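Hypothetical protein Atu2327 (Agrobacterium tumefaciens, PDB 2O8I) probably catalyses the decarboxylation of 2-oxo-4-hydroxy-4-carboxy-5-ureidoimidazoline to (S)-allantoin in urate breakdown. Local coordinates at residues E5-R10 with R24-G29; A39-L44 with L156-M161; Q47-S52 with Q149-A154; F113-A118 with D132-N137. All coordinates share one frame; numbering follows the deposited sequence.

Overall arrangement
The chain is all helical and pairs with a second copy of itself. Contact 1 closes a short loop near the N terminus, setting helix 4-11 against helix 19-27 before any other contact opens. Helix 37-50 then starts both contact 2 and contact 3, and its partner in each is the last helix, 139-161, so the third helix is brought against the last across roughly a hundred residues. Contact 3 is nested inside the loop closed by contact 2. Contact 4 is nested inside both and joins the extended stretch after helix 94-111 to the end of helix 124-135; its centre lies about 31 Å from that of contact 1, across the chain's centre.

Contact 1 (E5-R10 with R24-G29); sequences EEFVAR and RAYDAG
F7 and Y26 meet as an offset edge-to-face aromatic pair, which joins two short helices of the all-helical OHCU decarboxylase fold, 4-11 and 19-27. The edge of the tyrosine ring is turned toward the face of the phenylalanine ring, with the planes at 65° and the ring centroids 5.4 Å apart. The ring of Y26 is displaced toward the root of F7, so that Y26 CD2 lies 3.4 Å from F7 CB, and F7 CG sits in the tyrosine plane at that edge. Both rings leave their helices in the same way, with CG anti to the backbone N (chi1 -170° for F7 and -168° for Y26), which sends each across the gap between the helices. At its outer end the F7 ring reaches the residue just before Y26, with F7 CE2 4.0 Å from A25 CB. The ring of F7 also meets F11 edge to face, and A25 rests on L44 of helix 37-50. Y26 keeps its polar end out of the apolar contact by hydrogen bonding through OH to the carbonyl of V2. Helix 19-27 finishes beyond the rings in a Schellman motif, in which G29, at positive phi, donates its N to Y26 O at 3.0 Å.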
loop_
_atom_site.group_PDB
_atom_site.type_symbol
_atom_site.label_atom_id
_atom_site.label_comp_id
_atom_site.label_asym_id
_atom_site.label_seq_id
_atom_site.Cartn_x
_atom_site.Cartn_y
_atom_site.Cartn_z
ATOM N N GLU A 5 -15.536 -15.473 3.809
ATOM C CA GLU A 5 -14.838 -14.577 4.658
ATOM C C GLU A 5 -13.389 -14.696 4.276
ATOM O O GLU A 5 -12.660 -13.710 4.201
ATOM C CB GLU A 5 -15.042 -15.010 6.104
ATOM C CG GLU A 5 -14.624 -13.977 7.101
ATOM C CD GLU A 5 -13.679 -14.543 8.176
ATOM O OE1 GLU A 5 -14.196 -15.334 9.013
ATOM O OE2 GLU A 5 -12.442 -14.195 8.177
ATOM N N GLU A 6 -12.994 -15.917 3.988
ATOM C CA GLU A 6 -11.641 -16.184 3.687
ATOM C C GLU A 6 -11.263 -15.720 2.270
ATOM O O GLU A 6 -10.277 -15.013 2.075
ATOM C CB GLU A 6 -11.352 -17.650 3.953
ATOM C CG GLU A 6 -10.132 -18.121 3.212
ATOM C CD GLU A 6 -9.903 -19.640 3.241
ATOM O OE1 GLU A 6 -10.765 -20.473 3.817
ATOM O OE2 GLU A 6 -8.823 -19.940 2.625
ATOM N N PHE A 7 -12.052 -16.066 1.285
ATOM C CA PHE A 7 -11.848 -15.530 -0.057
ATOM C C PHE A 7 -11.739 -14.013 -0.137
ATOM O O PHE A 7 -10.895 -13.478 -0.833
ATOM C CB PHE A 7 -12.996 -15.969 -0.934
ATOM C CG PHE A 7 -12.818 -15.695 -2.396
ATOM C CD1 PHE A 7 -12.308 -16.681 -3.243
ATOM C CD2 PHE A 7 -13.270 -14.509 -2.950
ATOM C CE1 PHE A 7 -12.187 -16.465 -4.628
ATOM C CE2 PHE A 7 -13.175 -14.270 -4.355
ATOM C CZ PHE A 7 -12.608 -15.242 -5.187
ATOM N N VAL A 8 -12.608 -13.306 0.551
ATOM C CA VAL A 8 -12.616 -11.872 0.461
ATOM C C VAL A 8 -11.426 -11.359 1.218
ATOM O O VAL A 8 -10.878 -10.319 0.882
ATOM C CB VAL A 8 -13.942 -11.301 1.022
ATOM C CG1 VAL A 8 -13.862 -9.792 1.250
ATOM C CG2 VAL A 8 -15.096 -11.675 0.054
ATOM N N ALA A 9 -10.956 -12.124 2.193
ATOM C CA ALA A 9 -9.909 -11.637 3.001
ATOM C C ALA A 9 -8.493 -11.602 2.423
ATOM O O ALA A 9 -7.963 -10.525 2.242
ATOM C CB ALA A 9 -9.896 -12.323 4.345
ATOM N N ARG A 10 -7.838 -12.684 2.029
ATOM C CA ARG A 10 -7.601 -13.172 0.705
ATOM C C ARG A 10 -7.379 -12.308 -0.505
ATOM O O ARG A 10 -6.232 -11.983 -0.819
ATOM C CB ARG A 10 -8.007 -14.581 0.414
ATOM C CG ARG A 10 -6.794 -15.384 0.124
ATOM C CD ARG A 10 -6.596 -16.305 1.189
ATOM N NE ARG A 10 -6.825 -17.706 0.845
ATOM C CZ ARG A 10 -6.071 -18.548 0.088
ATOM N NH1 ARG A 10 -5.008 -18.165 -0.629
ATOM N NH2 ARG A 10 -6.444 -19.837 0.032
ATOM N N ARG A 24 -18.357 -10.052 -5.067
ATOM C CA ARG A 24 -19.115 -10.463 -6.232
ATOM C C ARG A 24 -18.503 -11.662 -6.896
ATOM O O ARG A 24 -19.238 -12.565 -7.323
ATOM C CB ARG A 24 -19.209 -9.347 -7.243
ATOM C CG ARG A 24 -19.986 -8.183 -6.722
ATOM C CD ARG A 24 -20.098 -7.124 -7.790
ATOM N NE ARG A 24 -20.686 -5.949 -7.177
ATOM C CZ ARG A 24 -20.667 -4.740 -7.718
ATOM N NH1 ARG A 24 -20.049 -4.544 -8.884
ATOM N NH2 ARG A 24 -21.246 -3.728 -7.061
ATOM N N ALA A 25 -17.170 -11.700 -7.006
ATOM C CA ALA A 25 -16.516 -12.905 -7.563
ATOM C C ALA A 25 -16.920 -14.140 -6.758
ATOM O O ALA A 25 -17.059 -15.224 -7.334
ATOM C CB ALA A 25 -15.019 -12.772 -7.589
ATOM N N TYR A 26 -17.093 -13.971 -5.444
ATOM C CA TYR A 26 -17.402 -15.110 -4.617
ATOM C C TYR A 26 -18.821 -15.607 -4.919
ATOM O O TYR A 26 -19.059 -16.828 -5.004
ATOM C CB TYR A 26 -17.210 -14.834 -3.112
ATOM C CG TYR A 26 -17.250 -16.141 -2.303
ATOM C CD1 TYR A 26 -18.478 -16.686 -1.841
ATOM C CD2 TYR A 26 -16.093 -16.866 -2.054
ATOM C CE1 TYR A 26 -18.520 -17.869 -1.124
ATOM C CE2 TYR A 26 -16.133 -18.086 -1.333
ATOM C CZ TYR A 26 -17.345 -18.572 -0.877
ATOM O OH TYR A 26 -17.394 -19.743 -0.154
ATOM N N ASP A 27 -19.744 -14.654 -5.109
ATOM C CA ASP A 27 -21.119 -14.967 -5.456
ATOM C C ASP A 27 -21.271 -15.492 -6.870
ATOM O O ASP A 27 -22.267 -16.154 -7.159
ATOM C CB ASP A 27 -22.053 -13.794 -5.148
ATOM C CG ASP A 27 -22.144 -13.508 -3.637
ATOM O OD1 ASP A 27 -21.877 -14.426 -2.822
ATOM O OD2 ASP A 27 -22.475 -12.370 -3.254
ATOM N N ALA A 28 -20.282 -15.265 -7.724
ATOM C CA ALA A 28 -20.239 -15.900 -9.044
ATOM C C ALA A 28 -19.618 -17.296 -9.041
ATOM O O ALA A 28 -19.465 -17.927 -10.110
ATOM C CB ALA A 28 -19.501 -15.019 -10.043
ATOM N N GLY A 29 -19.264 -17.802 -7.863
ATOM C CA GLY A 29 -18.783 -19.178 -7.770
ATOM C C GLY A 29 -17.287 -19.254 -7.525
ATOM O O GLY A 29 -16.659 -20.284 -7.783
#

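Contact 2 (A39-L44 with L156-M161); sequences AVHGAL and LRLASM
L158 pushes its forked end against helix 37-50, where its two methyls lie over V40, H41 and L44. This is a near-antiparallel helix pair of the all-helical OHCU decarboxylase fold: the short axes of 39-44 and 156-161 run at 149° to each other and approach to 9.8 Å. CD1 of the leucine lies against the backbone of the facing helix, 3.6 Å from H41 CA, and, more loosely, approaches L44 CD1 at 4.2 Å. CD2 turns to V40, meeting its CG1 at 3.8 Å, with the two side chains crossing at about a right angle. That valine methyl is anti to its own backbone N (chi1 177°), which carries it toward the last helix. From its side chain H41 offers CB, with L158 CD1 near the plane of the imidazole at its edge, while NE2 probably donates to E151 O about two turns earlier in the helix that carries L158. F11 of helix 4-11 packs on V40, L44 and L158, closing this apolar cluster against the N-terminal part of the chain. Behind the contact surface, S160 OG donates to R157 O at 2.6 Å, in the carbonyl plane and on a lone pair, and S160 N bonds to the same oxygen.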
loop_
_atom_site.group_PDB
_atom_site.type_symbol
_atom_site.label_atom_id
_atom_site.label_comp_id
_atom_site.label_asym_id
_atom_site.label_seq_id
_atom_site.Cartn_x
_atom_site.Cartn_y
_atom_site.Cartn_z
ATOM N N ALA A 39 -6.648 -18.432 -12.915
ATOM C CA ALA A 39 -8.051 -18.613 -12.548
ATOM C C ALA A 39 -8.564 -17.430 -11.743
ATOM O O ALA A 39 -9.494 -16.772 -12.159
ATOM C CB ALA A 39 -8.272 -19.916 -11.799
ATOM N N VAL A 40 -7.934 -17.107 -10.617
ATOM C CA VAL A 40 -8.476 -16.063 -9.734
ATOM C C VAL A 40 -8.460 -14.690 -10.433
ATOM O O VAL A 40 -9.396 -13.882 -10.271
ATOM C CB VAL A 40 -7.737 -16.000 -8.377
ATOM C CG1 VAL A 40 -8.266 -14.883 -7.533
ATOM C CG2 VAL A 40 -7.835 -17.321 -7.632
ATOM N N HIS A 41 -7.418 -14.422 -11.215
ATOM C CA HIS A 41 -7.347 -13.168 -11.950
ATOM C C HIS A 41 -8.467 -13.049 -12.978
ATOM O O HIS A 41 -9.052 -11.968 -13.106
ATOM C CB HIS A 41 -6.009 -13.054 -12.655
ATOM C CG HIS A 41 -5.808 -11.760 -13.380
ATOM N ND1 HIS A 41 -6.028 -11.626 -14.740
ATOM C CD2 HIS A 41 -5.347 -10.558 -12.951
ATOM C CE1 HIS A 41 -5.727 -10.394 -15.114
ATOM N NE2 HIS A 41 -5.314 -9.726 -14.046
ATOM N N GLY A 42 -8.755 -14.140 -13.716
ATOM C CA GLY A 42 -9.809 -14.103 -14.701
ATOM C C GLY A 42 -11.120 -13.740 -13.991
ATOM O O GLY A 42 -11.908 -12.915 -14.496
ATOM N N ALA A 43 -11.333 -14.333 -12.806
ATOM C CA ALA A 43 -12.579 -14.190 -12.057
ATOM C C ALA A 43 -12.726 -12.781 -11.516
ATOM O O ALA A 43 -13.793 -12.178 -11.632
ATOM C CB ALA A 43 -12.642 -15.200 -10.941
ATOM N N LEU A 44 -11.643 -12.249 -10.954
ATOM C CA LEU A 44 -11.634 -10.881 -10.439
ATOM C C LEU A 44 -11.764 -9.823 -11.554
ATOM O O LEU A 44 -12.595 -8.898 -11.426
ATOM C CB LEU A 44 -10.408 -10.641 -9.551
ATOM C CG LEU A 44 -10.315 -11.534 -8.300
ATOM C CD1 LEU A 44 -9.092 -11.145 -7.473
ATOM C CD2 LEU A 44 -11.595 -11.506 -7.407
ATOM N N LEU A 156 -0.045 -9.281 -11.340
ATOM C CA LEU A 156 1.252 -9.329 -10.682
ATOM C C LEU A 156 1.106 -9.667 -9.197
ATOM O O LEU A 156 1.896 -10.453 -8.644
ATOM C CB LEU A 156 2.019 -8.001 -10.862
ATOM C CG LEU A 156 2.448 -7.647 -12.296
ATOM C CD1 LEU A 156 2.897 -6.185 -12.333
ATOM C CD2 LEU A 156 3.570 -8.592 -12.793
ATOM N N ARG A 157 0.098 -9.089 -8.557
ATOM C CA ARG A 157 -0.146 -9.404 -7.143
ATOM C C ARG A 157 -0.462 -10.875 -6.945
ATOM O O ARG A 157 0.260 -11.564 -6.196
ATOM C CB ARG A 157 -1.221 -8.505 -6.557
ATOM C CG ARG A 157 -0.725 -7.065 -6.521
ATOM C CD ARG A 157 -1.842 -6.127 -6.248
ATOM N NE ARG A 157 -1.323 -4.828 -5.880
ATOM C CZ ARG A 157 -2.044 -3.880 -5.296
ATOM N NH1 ARG A 157 -3.317 -4.121 -4.984
ATOM N NH2 ARG A 157 -1.486 -2.698 -5.013
ATOM N N LEU A 158 -1.487 -11.351 -7.660
ATOM C CA LEU A 158 -1.884 -12.766 -7.650
ATOM C C LEU A 158 -0.772 -13.736 -7.992
ATOM O O LEU A 158 -0.627 -14.745 -7.306
ATOM C CB LEU A 158 -3.080 -12.993 -8.542
ATOM C CG LEU A 158 -4.362 -12.406 -7.944
ATOM C CD1 LEU A 158 -5.386 -12.218 -9.047
ATOM C CD2 LEU A 158 -4.881 -13.310 -6.826
ATOM N N ALA A 159 0.049 -13.409 -9.000
ATOM C CA ALA A 159 1.227 -14.219 -9.312
ATOM C C ALA A 159 2.248 -14.365 -8.162
ATOM O O ALA A 159 2.991 -15.339 -8.126
ATOM C CB ALA A 159 1.898 -13.730 -10.568
ATOM N N SER A 160 2.315 -13.418 -7.227
ATOM C CA SER A 160 3.227 -13.596 -6.087
ATOM C C SER A 160 2.620 -14.488 -4.989
ATOM O O SER A 160 3.357 -15.095 -4.210
ATOM C CB SER A 160 3.695 -12.259 -5.497
ATOM O OG SER A 160 2.595 -11.515 -4.972
HETATM N N MSE A 161 1.293 -14.569 -4.953
HETATM C CA MSE A 161 0.575 -15.282 -3.928
HETATM C C MSE A 161 0.166 -16.702 -4.297
HETATM O O MSE A 161 -0.240 -17.450 -3.425
HETATM C CB MSE A 161 -0.734 -14.594 -3.681
HETATM C CG MSE A 161 -0.734 -13.389 -2.829
HETATM SE SE MSE A 161 -2.519 -12.592 -3.218
HETATM C CE MSE A 161 -1.987 -10.973 -4.170
#

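Contact 3 (Q47-S52 with Q149-A154); sequences QFRVAS and QVEKIA
With CG anti to the backbone N (chi1 177°), F48 directs its ring at helix 139-161, while R49 bends at chi2 (147°) to swing its guanidinium round toward E151. The glutamate, extended beyond CG, holds its carboxylate out to both. R49 takes it side-on with two nitrogens, one to each oxygen: R49 NE bonds to OE2 of E151 at 2.9 Å, and R49 NH2 to OE1 of E151 at 2.7 Å. Both oxygens are met on the syn side, yet the two flat groups are 42° apart. The same carboxylate lies at the edge of the F48 ring, with E151 OE2 3.3 Å from F48 CD2. Farther along this ring, F48 CZ meets V150 CG1 at 3.9 Å, an apolar touch that continues to F15, which contacts both residues, and to V59 of helix 53-62. R56 from that helix adds a cation-pi contact to F48. Helices 37-50 and 139-161 of the OHCU decarboxylase fold are thus joined by apolar packing inside and an ion pair toward solvent. R49 is exposed but E151 is buried, so pairing both carboxylate oxygens with one guanidinium probably offsets the cost of burying this charge, and the positive rim of the phenylalanine ring would favour it further.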
loop_
_atom_site.group_PDB
_atom_site.type_symbol
_atom_site.label_atom_id
_atom_site.label_comp_id
_atom_site.label_asym_id
_atom_site.label_seq_id
_atom_site.Cartn_x
_atom_site.Cartn_y
_atom_site.Cartn_z
ATOM N N GLN A 47 -15.374 -9.399 -12.719
ATOM C CA GLN A 47 -16.185 -8.465 -11.951
ATOM C C GLN A 47 -15.779 -7.002 -12.180
ATOM O O GLN A 47 -16.628 -6.098 -12.122
ATOM C CB GLN A 47 -16.131 -8.769 -10.464
ATOM C CG GLN A 47 -16.578 -10.124 -10.066
ATOM C CD GLN A 47 -17.971 -10.459 -10.572
ATOM O OE1 GLN A 47 -18.196 -11.562 -11.034
ATOM N NE2 GLN A 47 -18.904 -9.506 -10.486
ATOM N N PHE A 48 -14.493 -6.759 -12.398
ATOM C CA PHE A 48 -14.017 -5.400 -12.569
ATOM C C PHE A 48 -14.561 -4.871 -13.880
ATOM O O PHE A 48 -14.899 -3.686 -13.999
ATOM C CB PHE A 48 -12.490 -5.411 -12.614
ATOM C CG PHE A 48 -11.851 -4.071 -12.865
ATOM C CD1 PHE A 48 -12.174 -2.964 -12.097
ATOM C CD2 PHE A 48 -10.875 -3.937 -13.843
ATOM C CE1 PHE A 48 -11.537 -1.739 -12.312
ATOM C CE2 PHE A 48 -10.231 -2.716 -14.069
ATOM C CZ PHE A 48 -10.559 -1.619 -13.304
ATOM N N ARG A 49 -14.634 -5.750 -14.872
ATOM C CA ARG A 49 -15.083 -5.336 -16.174
ATOM C C ARG A 49 -16.567 -5.053 -16.236
ATOM O O ARG A 49 -17.015 -4.320 -17.087
ATOM C CB ARG A 49 -14.724 -6.387 -17.193
ATOM C CG ARG A 49 -13.421 -6.095 -17.795
ATOM C CD ARG A 49 -12.727 -7.370 -18.132
ATOM N NE ARG A 49 -11.375 -7.060 -18.547
ATOM C CZ ARG A 49 -10.673 -7.770 -19.413
ATOM N NH1 ARG A 49 -11.181 -8.849 -19.977
ATOM N NH2 ARG A 49 -9.453 -7.375 -19.715
ATOM N N VAL A 50 -17.322 -5.627 -15.325
ATOM C CA VAL A 50 -18.764 -5.613 -15.415
ATOM C C VAL A 50 -19.380 -4.633 -14.421
ATOM O O VAL A 50 -20.582 -4.427 -14.401
ATOM C CB VAL A 50 -19.288 -7.077 -15.280
ATOM C CG1 VAL A 50 -20.173 -7.302 -14.036
ATOM C CG2 VAL A 50 -19.931 -7.516 -16.592
ATOM N N ALA A 51 -18.516 -4.034 -13.608
ATOM C CA ALA A 51 -18.863 -3.036 -12.603
ATOM C C ALA A 51 -19.266 -1.758 -13.328
ATOM O O ALA A 51 -18.916 -1.583 -14.486
ATOM C CB ALA A 51 -17.663 -2.788 -11.718
ATOM N N SER A 52 -20.001 -0.870 -12.667
ATOM C CA SER A 52 -20.494 0.339 -13.325
ATOM C C SER A 52 -19.269 1.186 -13.664
ATOM O O SER A 52 -18.194 0.942 -13.104
ATOM C CB SER A 52 -21.474 1.084 -12.401
ATOM O OG SER A 52 -20.837 1.586 -11.220
ATOM N N GLN A 149 -3.934 -1.108 -16.670
ATOM C CA GLN A 149 -2.817 -1.214 -15.762
ATOM C C GLN A 149 -3.220 -1.815 -14.404
ATOM O O GLN A 149 -2.478 -2.599 -13.827
ATOM C CB GLN A 149 -2.138 0.157 -15.578
ATOM C CG GLN A 149 -1.348 0.609 -16.823
ATOM C CD GLN A 149 -0.175 -0.300 -17.183
ATOM O OE1 GLN A 149 0.786 -0.474 -16.412
ATOM N NE2 GLN A 149 -0.245 -0.879 -18.343
ATOM N N VAL A 150 -4.382 -1.424 -13.901
ATOM C CA VAL A 150 -4.930 -1.947 -12.666
ATOM C C VAL A 150 -5.089 -3.484 -12.775
ATOM O O VAL A 150 -4.858 -4.231 -11.815
ATOM C CB VAL A 150 -6.268 -1.250 -12.330
ATOM C CG1 VAL A 150 -7.149 -2.149 -11.533
ATOM C CG2 VAL A 150 -6.012 -0.003 -11.550
ATOM N N GLU A 151 -5.391 -3.951 -13.965
ATOM C CA GLU A 151 -5.593 -5.353 -14.163
ATOM C C GLU A 151 -4.403 -6.323 -14.241
ATOM O O GLU A 151 -4.374 -7.310 -13.500
ATOM C CB GLU A 151 -6.420 -5.607 -15.447
ATOM C CG GLU A 151 -7.890 -5.235 -15.379
ATOM C CD GLU A 151 -8.705 -5.669 -16.634
ATOM O OE1 GLU A 151 -8.136 -6.251 -17.611
ATOM O OE2 GLU A 151 -9.939 -5.411 -16.647
ATOM N N LYS A 152 -3.395 -6.097 -15.072
ATOM C CA LYS A 152 -2.048 -5.831 -14.757
ATOM C C LYS A 152 -1.447 -5.972 -13.403
ATOM O O LYS A 152 -0.762 -6.962 -13.146
ATOM C CB LYS A 152 -1.304 -4.969 -15.739
ATOM C CG LYS A 152 -0.429 -5.824 -16.620
ATOM C CD LYS A 152 0.971 -5.168 -16.864
ATOM C CE LYS A 152 1.888 -5.981 -17.870
ATOM N NZ LYS A 152 3.204 -5.287 -18.158
ATOM N N ILE A 153 -1.664 -4.987 -12.552
ATOM C CA ILE A 153 -1.186 -5.058 -11.220
ATOM C C ILE A 153 -1.868 -6.238 -10.470
ATOM O O ILE A 153 -1.205 -6.989 -9.725
ATOM C CB ILE A 153 -1.382 -3.711 -10.589
ATOM C CG1 ILE A 153 -0.386 -2.744 -11.270
ATOM C CG2 ILE A 153 -1.184 -3.821 -9.092
ATOM C CD1 ILE A 153 -0.753 -1.245 -11.247
ATOM N N ALA A 154 -3.163 -6.431 -10.728
ATOM C CA ALA A 154 -3.906 -7.529 -10.114
ATOM C C ALA A 154 -3.200 -8.836 -10.435
ATOM O O ALA A 154 -2.964 -9.680 -9.532
ATOM C CB ALA A 154 -5.414 -7.563 -10.583
#

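Contact 4 (F113-A118 with D132-N137); sequences FPFIIA and DTRIDN
The 113-118 segment runs extended, without regular helix or strand, past the end of helix 124-135, and F115 and R134 are nearest across the gap, with their CA atoms 9.1 Å apart. R134 spans that distance. Its chain stays extended through chi2 and bends at chi3 (50°), which turns the guanidinium to present its far end to the carbonyl of I116. NH1 and NH2 both donate to this one oxygen: R134 NH1 lies 2.9 Å and R134 NH2 3.0 Å from I116 O, which sits in the guanidinium plane. F115 comes over one face of the same group, its CE1 3.5 Å from R134 CZ. The ring is tilted by 44° from the guanidinium, and its CE1 is the atom over the group's centre. I117 adds an aliphatic flank, with its CB 4.0 Å from R134 NH1. Outside the segments, E142 makes a salt bridge to R134 NE, and Y107 stands edge to face with F115 while its OH makes a weak hydrogen bond with R134 NH2. In this part of the OHCU decarboxylase fold, the segment belongs to the link between helices 94-111 and 124-135. A buried arginine, its charge probably balanced by E142, thus uses two N-H groups to satisfy one main-chain carbonyl of a segment without regular secondary structure, tying it to the end of helix 124-135.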
loop_
_atom_site.group_PDB
_atom_site.type_symbol
_atom_site.label_atom_id
_atom_site.label_comp_id
_atom_site.label_asym_id
_atom_site.label_seq_id
_atom_site.Cartn_x
_atom_site.Cartn_y
_atom_site.Cartn_z
ATOM N N PHE A 113 -7.483 10.964 -10.810
ATOM C CA PHE A 113 -7.074 9.722 -10.155
ATOM C C PHE A 113 -5.559 9.609 -10.293
ATOM O O PHE A 113 -4.987 10.234 -11.195
ATOM C CB PHE A 113 -7.785 8.473 -10.744
ATOM C CG PHE A 113 -7.844 8.425 -12.262
ATOM C CD1 PHE A 113 -9.003 8.821 -12.937
ATOM C CD2 PHE A 113 -6.747 7.969 -13.016
ATOM C CE1 PHE A 113 -9.069 8.780 -14.356
ATOM C CE2 PHE A 113 -6.799 7.927 -14.437
ATOM C CZ PHE A 113 -7.958 8.329 -15.107
ATOM N N PRO A 114 -4.904 8.789 -9.449
ATOM C CA PRO A 114 -3.445 8.715 -9.497
ATOM C C PRO A 114 -2.903 8.150 -10.799
ATOM O O PRO A 114 -3.655 7.546 -11.586
ATOM C CB PRO A 114 -3.107 7.743 -8.376
ATOM C CG PRO A 114 -4.305 7.767 -7.484
ATOM C CD PRO A 114 -5.444 7.867 -8.446
ATOM N N PHE A 115 -1.600 8.334 -11.011
ATOM C CA PHE A 115 -0.901 7.747 -12.130
ATOM C C PHE A 115 -0.654 6.287 -11.781
ATOM O O PHE A 115 0.039 5.957 -10.810
ATOM C CB PHE A 115 0.405 8.492 -12.351
ATOM C CG PHE A 115 1.225 7.950 -13.476
ATOM C CD1 PHE A 115 0.754 8.000 -14.776
ATOM C CD2 PHE A 115 2.496 7.397 -13.228
ATOM C CE1 PHE A 115 1.503 7.486 -15.832
ATOM C CE2 PHE A 115 3.281 6.902 -14.279
ATOM C CZ PHE A 115 2.770 6.921 -15.595
ATOM N N ILE A 116 -1.267 5.399 -12.548
ATOM C CA ILE A 116 -1.238 3.993 -12.230
ATOM C C ILE A 116 -0.423 3.281 -13.318
ATOM O O ILE A 116 -0.662 3.447 -14.549
ATOM C CB ILE A 116 -2.642 3.444 -12.202
ATOM C CG1 ILE A 116 -3.437 4.067 -11.062
ATOM C CG2 ILE A 116 -2.629 1.897 -12.102
ATOM C CD1 ILE A 116 -4.976 3.823 -11.201
ATOM N N ILE A 117 0.563 2.509 -12.866
ATOM C CA ILE A 117 1.426 1.837 -13.805
ATOM C C ILE A 117 2.012 0.572 -13.189
ATOM O O ILE A 117 2.499 0.607 -12.067
ATOM C CB ILE A 117 2.526 2.809 -14.352
ATOM C CG1 ILE A 117 3.250 2.153 -15.534
ATOM C CG2 ILE A 117 3.452 3.352 -13.231
ATOM C CD1 ILE A 117 4.353 3.007 -16.082
ATOM N N ALA A 118 1.904 -0.552 -13.900
ATOM C CA ALA A 118 2.602 -1.777 -13.505
ATOM C C ALA A 118 4.098 -1.531 -13.706
ATOM O O ALA A 118 4.527 -1.024 -14.745
ATOM C CB ALA A 118 2.158 -2.933 -14.336
ATOM N N ASP A 132 5.287 10.949 -19.635
ATOM C CA ASP A 132 5.401 11.823 -20.806
ATOM C C ASP A 132 4.343 11.605 -21.929
ATOM O O ASP A 132 3.680 12.540 -22.379
ATOM C CB ASP A 132 6.747 11.480 -21.402
ATOM C CG ASP A 132 7.568 12.657 -21.682
ATOM O OD1 ASP A 132 8.018 13.314 -20.695
ATOM O OD2 ASP A 132 7.796 12.865 -22.903
ATOM N N THR A 133 4.224 10.357 -22.379
ATOM C CA THR A 133 3.208 9.948 -23.311
ATOM C C THR A 133 1.811 10.180 -22.703
ATOM O O THR A 133 0.955 10.801 -23.329
ATOM C CB THR A 133 3.366 8.415 -23.598
ATOM O OG1 THR A 133 4.555 8.183 -24.346
ATOM C CG2 THR A 133 2.156 7.812 -24.340
ATOM N N ARG A 134 1.583 9.679 -21.491
ATOM C CA ARG A 134 0.214 9.572 -20.972
ATOM C C ARG A 134 -0.435 10.883 -20.500
ATOM O O ARG A 134 -1.662 11.018 -20.590
ATOM C CB ARG A 134 0.119 8.502 -19.885
ATOM C CG ARG A 134 0.339 7.114 -20.437
ATOM C CD ARG A 134 0.439 6.061 -19.342
ATOM N NE ARG A 134 -0.653 6.146 -18.374
ATOM C CZ ARG A 134 -0.773 5.340 -17.326
ATOM N NH1 ARG A 134 0.118 4.386 -17.130
ATOM N NH2 ARG A 134 -1.777 5.473 -16.470
ATOM N N ILE A 135 0.369 11.836 -20.007
ATOM C CA ILE A 135 -0.173 13.116 -19.565
ATOM C C ILE A 135 -0.863 13.810 -20.738
ATOM O O ILE A 135 -1.803 14.567 -20.551
ATOM C CB ILE A 135 0.894 14.032 -18.897
ATOM C CG1 ILE A 135 0.248 15.245 -18.188
ATOM C CG2 ILE A 135 1.919 14.555 -19.918
ATOM C CD1 ILE A 135 -0.295 15.015 -16.754
ATOM N N ASP A 136 -0.421 13.515 -21.953
ATOM C CA ASP A 136 -0.975 14.145 -23.156
ATOM C C ASP A 136 -2.215 13.462 -23.739
ATOM O O ASP A 136 -2.744 13.919 -24.758
ATOM C CB ASP A 136 0.106 14.263 -24.234
ATOM C CG ASP A 136 1.101 15.391 -23.946
ATOM O OD1 ASP A 136 0.772 16.349 -23.178
ATOM O OD2 ASP A 136 2.217 15.326 -24.509
ATOM N N ASN A 137 -2.671 12.373 -23.130
ATOM C CA ASN A 137 -3.881 11.739 -23.614
ATOM C C ASN A 137 -5.135 12.449 -23.117
ATOM O O ASN A 137 -5.045 13.337 -22.273
ATOM C CB ASN A 137 -3.924 10.261 -23.215
ATOM C CG ASN A 137 -2.801 9.442 -23.854
ATOM O OD1 ASN A 137 -2.518 8.333 -23.402
ATOM N ND2 ASN A 137 -2.156 9.989 -24.895
#